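Maltose-binding protein MalE1 (Thermotoga maritima, PDB 6DTU) binds maltotetraose and probably other maltodextrins, and probably serves as the solute-binding component of a carbohydrate transport system. Local coordinates at residues Lys85-Thr90 with Tyr102-Ala107; Arg301-Lys306 with Glu310-Asn315. One frame throughout, in Å; residues are numbered along the deposited sequence.

Interaction 1 of 2, residues Lys85-Thr90 with Tyr102-Ala107; sequences KNFYET and YGIPYA
The Phe87 ring is met obliquely by Pro105 O and by Ile104 CG2. Three ring carbons do the touching. CE1 comes to 3.2 Å from the backbone O of Pro105, and neighbouring CD1 stands 3.5 Å from that same Pro105 O. CD1 also reaches the puckered Pro105 ring at CG, 4.2 Å away, while the far end of the phenyl, CZ, meets the CG2 methyl of Ile104 at 4.2 Å. With CG anti to its own carbonyl carbon (chi1 -70°), Phe87 sends the ring across to the strand. Pro105 O is buried here with no hydrogen-bond partner in the model, so weakly polarised aromatic C-H groups are what it faces on this side. Cutting Phe87 back to an alanine would probably open a gap beside Ile104 CG2 and Pro105 CG and take away the ring carbons that now lie against that carbonyl. Met292 of helix 289-298 touches both Phe87 and Ile104, and Leu92 of helix 89-94 packs on Phe87 and Pro105. Earlier in 85-90, Lys85 NZ donates to Asn86 OD1 over 3.0 Å, tilted from the carbonyl plane, and Tyr88 occupies the N-cap position of helix 89-94. The contact thus pins the loop before that helix to strand 100-109, which follows it in the chain. The strand lies in the mixed sheet of a periplasmic-binding-protein fold, and just beyond Pro105 it carries a classic beta bulge, with Tyr106 and Ala107 both facing Gln264.

Interaction 2 of 2, residues Arg301-Lys306 with Glu310-Asn315; sequences RLPSRK and ELVKDN. With GLC (alpha-D-glucopyranose), chain C.
Apolar packing joins Pro303 to Val312. The CG2 methyl of Val312 meets two atoms of the pyrrolidine ring, 3.7 Å from Pro303 CD and 3.8 Å from Pro303 CG. Both residues are buried, and each side chain sets out toward the opposing segment. Val312 also touches Tyr296 and Val318, so strand 302-303 is packed against helix 306-312 with helices 289-298 and 316-326 close by.

One backbone hydrogen bond crosses between the segments, from Glu310 N to Lys306 O, at 3.0 Å and 158°. It is the i to i+4 bond of the first turn of helix 306-312, for which Arg305 is the N-cap residue. A type I turn runs from Val312 to Asn315, closed by Asn315 N to Val312 O at 2.9 Å. Asn315 is in turn the N-cap of helix 316-326, its OD1 accepting from Asp317 N: two successive helices joined by a turn, following the short strand 302-303.

One charged pair, of two exposed residues, lies within 310-315. Lys313 NZ lies 3.1 Å from Glu310 OE1, a salt bridge whose hydrogen bonds to the two carboxylate oxygens are both weak. Glu310 bends at chi2 (75°), which brings its carboxylate back along the helix surface to the lysine.

At the other end of 301-306 comes sugar recognition. Arg301, its chain extended from CG to NE, donates from NH1 to GLC O3 at 2.9 Å (161°) and from NH2 to GLC O2 at 3.1 Å. Both hydroxyls lie at the guanidinium edge, so two neighbouring sugar oxygens are gripped by one group. Glu109 and Asp299 form salt bridges to NH1 and NE, which would hold the guanidinium in this orientation; Ser10 OG also bonds this sugar.

How the interactions relate
Centred 13 Å apart, the two interactions meet along 301-306, which contacts both the loop 85-90 and strand 100-109. The loop is tied to it by probable hydrogen bonds: Asn86 O to Lys306 N at 2.9 Å and Tyr88 N to Ser304 O at 3.0 Å. Strands 100-109 and 302-303 run antiparallel as neighbours in one sheet, and Ser304 OG packs on Ala107 C. Interaction 2 reaches the glycan through Arg301; the side chain of Pro105 in interaction 1 stays about 13 Å from a bound glucose. The second-shell link is Tyr106, whose OH hydrogen-bonds Asp299, the same acid that pairs with Arg301.

Interaction 1 of 2, residues Lys85-Thr90 with Tyr102-Ala107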
loop_
_atom_site.group_PDB
_atom_site.type_symbol
_atom_site.label_atom_id
_atom_site.label_comp_id
_atom_site.label_asym_id
_atom_site.label_seq_id
_atom_site.Cartn_x
_atom_site.Cartn_y
_atom_site.Cartn_z
ATOM N N LYS A 85 -13.358 20.402 -1.898
ATOM C CA LYS A 85 -14.510 19.771 -2.549
ATOM C C LYS A 85 -14.106 18.876 -3.712
ATOM O O LYS A 85 -14.882 18.002 -4.123
ATOM C CB LYS A 85 -15.493 20.837 -3.043
ATOM C CG LYS A 85 -14.968 21.620 -4.248
ATOM C CD LYS A 85 -15.912 22.742 -4.642
ATOM C CE LYS A 85 -15.399 23.531 -5.822
ATOM N NZ LYS A 85 -15.271 22.704 -7.054
ATOM N N ASN A 86 -12.916 19.061 -4.252
ATOM C CA ASN A 86 -12.564 18.336 -5.460
ATOM C C ASN A 86 -12.026 16.947 -5.198
ATOM O O ASN A 86 -11.757 16.216 -6.156
ATOM C CB ASN A 86 -11.577 19.154 -6.286
ATOM C CG ASN A 86 -12.180 20.463 -6.728
ATOM O OD1 ASN A 86 -13.267 20.482 -7.306
ATOM N ND2 ASN A 86 -11.482 21.564 -6.474
ATOM N N PHE A 87 -11.851 16.570 -3.941
ATOM C CA PHE A 87 -11.330 15.261 -3.596
ATOM C C PHE A 87 -12.463 14.360 -3.136
ATOM O O PHE A 87 -13.409 14.820 -2.491
ATOM C CB PHE A 87 -10.261 15.399 -2.505
ATOM C CG PHE A 87 -9.009 16.038 -3.016
ATOM C CD1 PHE A 87 -7.964 15.253 -3.452
ATOM C CD2 PHE A 87 -8.916 17.414 -3.171
ATOM C CE1 PHE A 87 -6.820 15.826 -3.963
ATOM C CE2 PHE A 87 -7.780 17.993 -3.691
ATOM C CZ PHE A 87 -6.730 17.200 -4.082
ATOM N N TYR A 88 -12.365 13.073 -3.464
ATOM C CA TYR A 88 -13.388 12.134 -3.018
ATOM C C TYR A 88 -13.421 12.093 -1.500
ATOM O O TYR A 88 -12.380 12.074 -0.839
ATOM C CB TYR A 88 -13.118 10.734 -3.571
ATOM C CG TYR A 88 -13.598 10.489 -4.995
ATOM C CD1 TYR A 88 -14.941 10.280 -5.275
ATOM C CD2 TYR A 88 -12.709 10.467 -6.050
ATOM C CE1 TYR A 88 -15.384 10.052 -6.572
ATOM C CE2 TYR A 88 -13.143 10.241 -7.359
ATOM C CZ TYR A 88 -14.474 10.030 -7.608
ATOM O OH TYR A 88 -14.905 9.814 -8.895
ATOM N N GLU A 89 -14.622 12.124 -0.940
ATOM C CA GLU A 89 -14.729 12.107 0.515
ATOM C C GLU A 89 -14.183 10.827 1.128
ATOM O O GLU A 89 -13.681 10.863 2.251
ATOM C CB GLU A 89 -16.158 12.376 0.969
ATOM C CG GLU A 89 -16.592 13.789 0.604
ATOM C CD GLU A 89 -17.713 14.311 1.488
ATOM O OE1 GLU A 89 -18.857 13.827 1.347
ATOM O OE2 GLU A 89 -17.452 15.199 2.331
ATOM N N THR A 90 -14.299 9.690 0.437
ATOM C CA THR A 90 -13.661 8.466 0.926
ATOM C C THR A 90 -12.150 8.636 1.104
ATOM O O THR A 90 -11.572 8.163 2.091
ATOM C CB THR A 90 -13.976 7.305 -0.016
ATOM O OG1 THR A 90 -13.596 7.651 -1.358
ATOM C CG2 THR A 90 -15.455 6.937 0.072
ATOM N N TYR A 102 -6.118 15.226 8.246
ATOM C CA TYR A 102 -4.688 15.178 8.523
ATOM C C TYR A 102 -3.834 14.945 7.282
ATOM O O TYR A 102 -2.620 14.771 7.400
ATOM C CB TYR A 102 -4.397 14.109 9.580
ATOM C CG TYR A 102 -4.768 14.515 10.977
ATOM C CD1 TYR A 102 -3.955 15.367 11.704
ATOM C CD2 TYR A 102 -5.936 14.063 11.559
ATOM C CE1 TYR A 102 -4.286 15.744 13.003
ATOM C CE2 TYR A 102 -6.280 14.432 12.848
ATOM C CZ TYR A 102 -5.455 15.289 13.558
ATOM O OH TYR A 102 -5.794 15.650 14.850
ATOM N N GLY A 103 -4.411 14.951 6.099
ATOM C CA GLY A 103 -3.576 14.829 4.923
ATOM C C GLY A 103 -4.320 15.193 3.663
ATOM O O GLY A 103 -5.551 15.200 3.624
ATOM N N ILE A 104 -3.545 15.465 2.622
ATOM C CA ILE A 104 -4.095 15.646 1.281
ATOM C C ILE A 104 -3.852 14.367 0.500
ATOM O O ILE A 104 -2.688 14.050 0.158
ATOM C CB ILE A 104 -3.513 16.888 0.590
ATOM C CG1 ILE A 104 -3.840 18.160 1.392
ATOM C CG2 ILE A 104 -4.114 17.043 -0.810
ATOM C CD1 ILE A 104 -3.811 19.446 0.593
ATOM N N PRO A 105 -4.885 13.589 0.182
ATOM C CA PRO A 105 -4.705 12.331 -0.552
ATOM C C PRO A 105 -4.487 12.588 -2.033
ATOM O O PRO A 105 -5.101 13.473 -2.639
ATOM C CB PRO A 105 -6.047 11.623 -0.346
ATOM C CG PRO A 105 -7.027 12.776 -0.228
ATOM C CD PRO A 105 -6.303 13.874 0.471
ATOM N N TYR A 106 -3.598 11.805 -2.629
ATOM C CA TYR A 106 -3.410 11.904 -4.069
ATOM C C TYR A 106 -3.876 10.672 -4.833
ATOM O O TYR A 106 -4.119 10.774 -6.041
ATOM C CB TYR A 106 -1.955 12.270 -4.426
ATOM C CG TYR A 106 -0.924 11.148 -4.383
ATOM C CD1 TYR A 106 -0.703 10.335 -5.481
ATOM C CD2 TYR A 106 -0.111 10.974 -3.271
ATOM C CE1 TYR A 106 0.241 9.331 -5.440
ATOM C CE2 TYR A 106 0.837 9.979 -3.230
ATOM C CZ TYR A 106 1.011 9.176 -4.325
ATOM O OH TYR A 106 1.973 8.184 -4.283
ATOM N N ALA A 107 -4.024 9.527 -4.178
ATOM C CA ALA A 107 -4.428 8.319 -4.888
ATOM C C ALA A 107 -4.864 7.261 -3.894
ATOM O O ALA A 107 -4.444 7.267 -2.732
ATOM C CB ALA A 107 -3.276 7.740 -5.719
#

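Interaction 2 of 2, residues Arg301-Lys306 with Glu310-Asn315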
loop_
_atom_site.group_PDB
_atom_site.type_symbol
_atom_site.label_atom_id
_atom_site.label_comp_id
_atom_site.label_asym_id
_atom_site.label_seq_id
_atom_site.Cartn_x
_atom_site.Cartn_y
_atom_site.Cartn_z
ATOM N N ARG A 301 -1.312 5.590 -9.864
ATOM C CA ARG A 301 -2.182 4.747 -9.039
ATOM C C ARG A 301 -3.645 5.059 -9.391
ATOM O O ARG A 301 -3.959 5.172 -10.584
ATOM C CB ARG A 301 -1.830 4.913 -7.548
ATOM C CG ARG A 301 -0.326 4.764 -7.324
ATOM C CD ARG A 301 0.109 4.852 -5.875
ATOM N NE ARG A 301 1.556 5.087 -5.771
ATOM C CZ ARG A 301 2.321 4.742 -4.741
ATOM N NH1 ARG A 301 1.818 4.081 -3.682
ATOM N NH2 ARG A 301 3.612 5.079 -4.779
ATOM N N LEU A 302 -4.543 5.224 -8.405
ATOM C CA LEU A 302 -5.948 5.536 -8.688
ATOM C C LEU A 302 -6.249 6.927 -8.127
ATOM O O LEU A 302 -6.494 7.060 -6.920
ATOM C CB LEU A 302 -6.876 4.479 -8.061
ATOM C CG LEU A 302 -6.660 3.019 -8.494
ATOM C CD1 LEU A 302 -7.548 2.044 -7.739
ATOM C CD2 LEU A 302 -6.865 2.844 -9.969
ATOM N N PRO A 303 -6.262 7.990 -8.948
ATOM C CA PRO A 303 -6.310 9.358 -8.394
ATOM C C PRO A 303 -7.484 9.636 -7.466
ATOM O O PRO A 303 -8.612 9.224 -7.725
ATOM C CB PRO A 303 -6.337 10.248 -9.643
ATOM C CG PRO A 303 -5.540 9.430 -10.660
ATOM C CD PRO A 303 -5.948 7.990 -10.389
ATOM N N SER A 304 -7.192 10.338 -6.364
ATOM C CA SER A 304 -8.203 10.719 -5.379
ATOM C C SER A 304 -8.915 12.019 -5.697
ATOM O O SER A 304 -9.984 12.271 -5.130
ATOM C CB SER A 304 -7.611 10.774 -3.970
ATOM O OG SER A 304 -7.228 9.482 -3.539
ATOM N N ARG A 305 -8.369 12.843 -6.582
ATOM C CA ARG A 305 -9.054 14.059 -6.973
ATOM C C ARG A 305 -9.988 13.638 -8.103
ATOM O O ARG A 305 -9.551 13.006 -9.068
ATOM C CB ARG A 305 -8.028 15.077 -7.476
ATOM C CG ARG A 305 -8.678 16.399 -7.845
ATOM C CD ARG A 305 -7.746 17.552 -8.132
ATOM N NE ARG A 305 -8.572 18.492 -8.856
ATOM C CZ ARG A 305 -8.813 19.750 -8.516
ATOM N NH1 ARG A 305 -8.250 20.304 -7.443
ATOM N NH2 ARG A 305 -9.633 20.447 -9.272
ATOM N N LYS A 306 -11.281 13.953 -7.952
ATOM C CA LYS A 306 -12.306 13.365 -8.821
ATOM C C LYS A 306 -12.076 13.705 -10.294
ATOM O O LYS A 306 -12.158 12.829 -11.166
ATOM C CB LYS A 306 -13.690 13.834 -8.359
ATOM C CG LYS A 306 -14.878 13.391 -9.216
ATOM C CD LYS A 306 -16.200 14.010 -8.709
ATOM C CE LYS A 306 -16.282 15.481 -9.103
ATOM N NZ LYS A 306 -17.280 16.201 -8.300
ATOM N N GLU A 310 -11.271 11.117 -13.523
ATOM C CA GLU A 310 -12.005 11.156 -14.781
ATOM C C GLU A 310 -11.077 11.149 -15.990
ATOM O O GLU A 310 -11.429 10.590 -17.035
ATOM C CB GLU A 310 -12.922 12.377 -14.812
ATOM C CG GLU A 310 -13.664 12.534 -16.125
ATOM C CD GLU A 310 -14.798 11.527 -16.261
ATOM O OE1 GLU A 310 -15.234 10.989 -15.224
ATOM O OE2 GLU A 310 -15.252 11.278 -17.396
ATOM N N LEU A 311 -9.884 11.751 -15.871
ATOM C CA LEU A 311 -8.935 11.774 -16.981
ATOM C C LEU A 311 -8.358 10.400 -17.276
ATOM O O LEU A 311 -8.033 10.103 -18.425
ATOM C CB LEU A 311 -7.785 12.735 -16.676
ATOM C CG LEU A 311 -8.085 14.228 -16.513
ATOM C CD1 LEU A 311 -6.850 14.943 -16.017
ATOM C CD2 LEU A 311 -8.529 14.833 -17.818
ATOM N N VAL A 312 -8.251 9.542 -16.263
ATOM C CA VAL A 312 -7.509 8.288 -16.377
ATOM C C VAL A 312 -8.390 7.052 -16.311
ATOM O O VAL A 312 -7.871 5.934 -16.461
ATOM C CB VAL A 312 -6.361 8.224 -15.347
ATOM C CG1 VAL A 312 -5.463 9.455 -15.488
ATOM C CG2 VAL A 312 -6.907 8.153 -13.924
ATOM N N LYS A 313 -9.714 7.215 -16.191
ATOM C CA LYS A 313 -10.600 6.100 -15.859
ATOM C C LYS A 313 -10.585 4.992 -16.916
ATOM O O LYS A 313 -10.914 3.841 -16.605
ATOM C CB LYS A 313 -12.022 6.631 -15.678
ATOM C CG LYS A 313 -12.567 7.233 -16.967
ATOM C CD LYS A 313 -14.054 7.094 -17.099
ATOM C CE LYS A 313 -14.760 8.057 -16.185
ATOM N NZ LYS A 313 -16.149 8.364 -16.635
ATOM N N ASP A 314 -10.244 5.309 -18.162
ATOM C CA ASP A 314 -10.220 4.313 -19.228
ATOM C C ASP A 314 -8.871 3.636 -19.426
ATOM O O ASP A 314 -8.769 2.741 -20.271
ATOM C CB ASP A 314 -10.736 4.899 -20.542
ATOM C CG ASP A 314 -12.217 5.176 -20.493
ATOM O OD1 ASP A 314 -12.921 4.434 -19.774
ATOM O OD2 ASP A 314 -12.677 6.134 -21.146
ATOM N N ASN A 315 -7.839 4.026 -18.688
ATOM C CA ASN A 315 -6.565 3.324 -18.788
ATOM C C ASN A 315 -6.727 1.880 -18.333
ATOM O O ASN A 315 -7.254 1.638 -17.240
ATOM C CB ASN A 315 -5.497 4.025 -17.949
ATOM C CG ASN A 315 -4.085 3.457 -18.175
ATOM O OD1 ASN A 315 -3.822 2.264 -17.959
ATOM N ND2 ASN A 315 -3.182 4.308 -18.630
HETATM C C1 GLC C . 6.978 2.090 -2.751
HETATM C C2 GLC C . 5.607 2.638 -2.752
HETATM C C3 GLC C . 4.844 2.223 -1.561
HETATM C C4 GLC C . 4.794 0.739 -1.444
HETATM C C5 GLC C . 6.230 0.162 -1.327
HETATM C C6 GLC C . 6.291 -1.233 -1.411
HETATM O O1 GLC C . 7.708 2.633 -1.699
HETATM O O2 GLC C . 5.732 4.096 -2.803
HETATM O O3 GLC C . 3.490 2.784 -1.712
HETATM O O4 GLC C . 4.042 0.365 -0.258
HETATM O O5 GLC C . 6.957 0.648 -2.592
HETATM O O6 GLC C . 7.635 -1.649 -1.147
#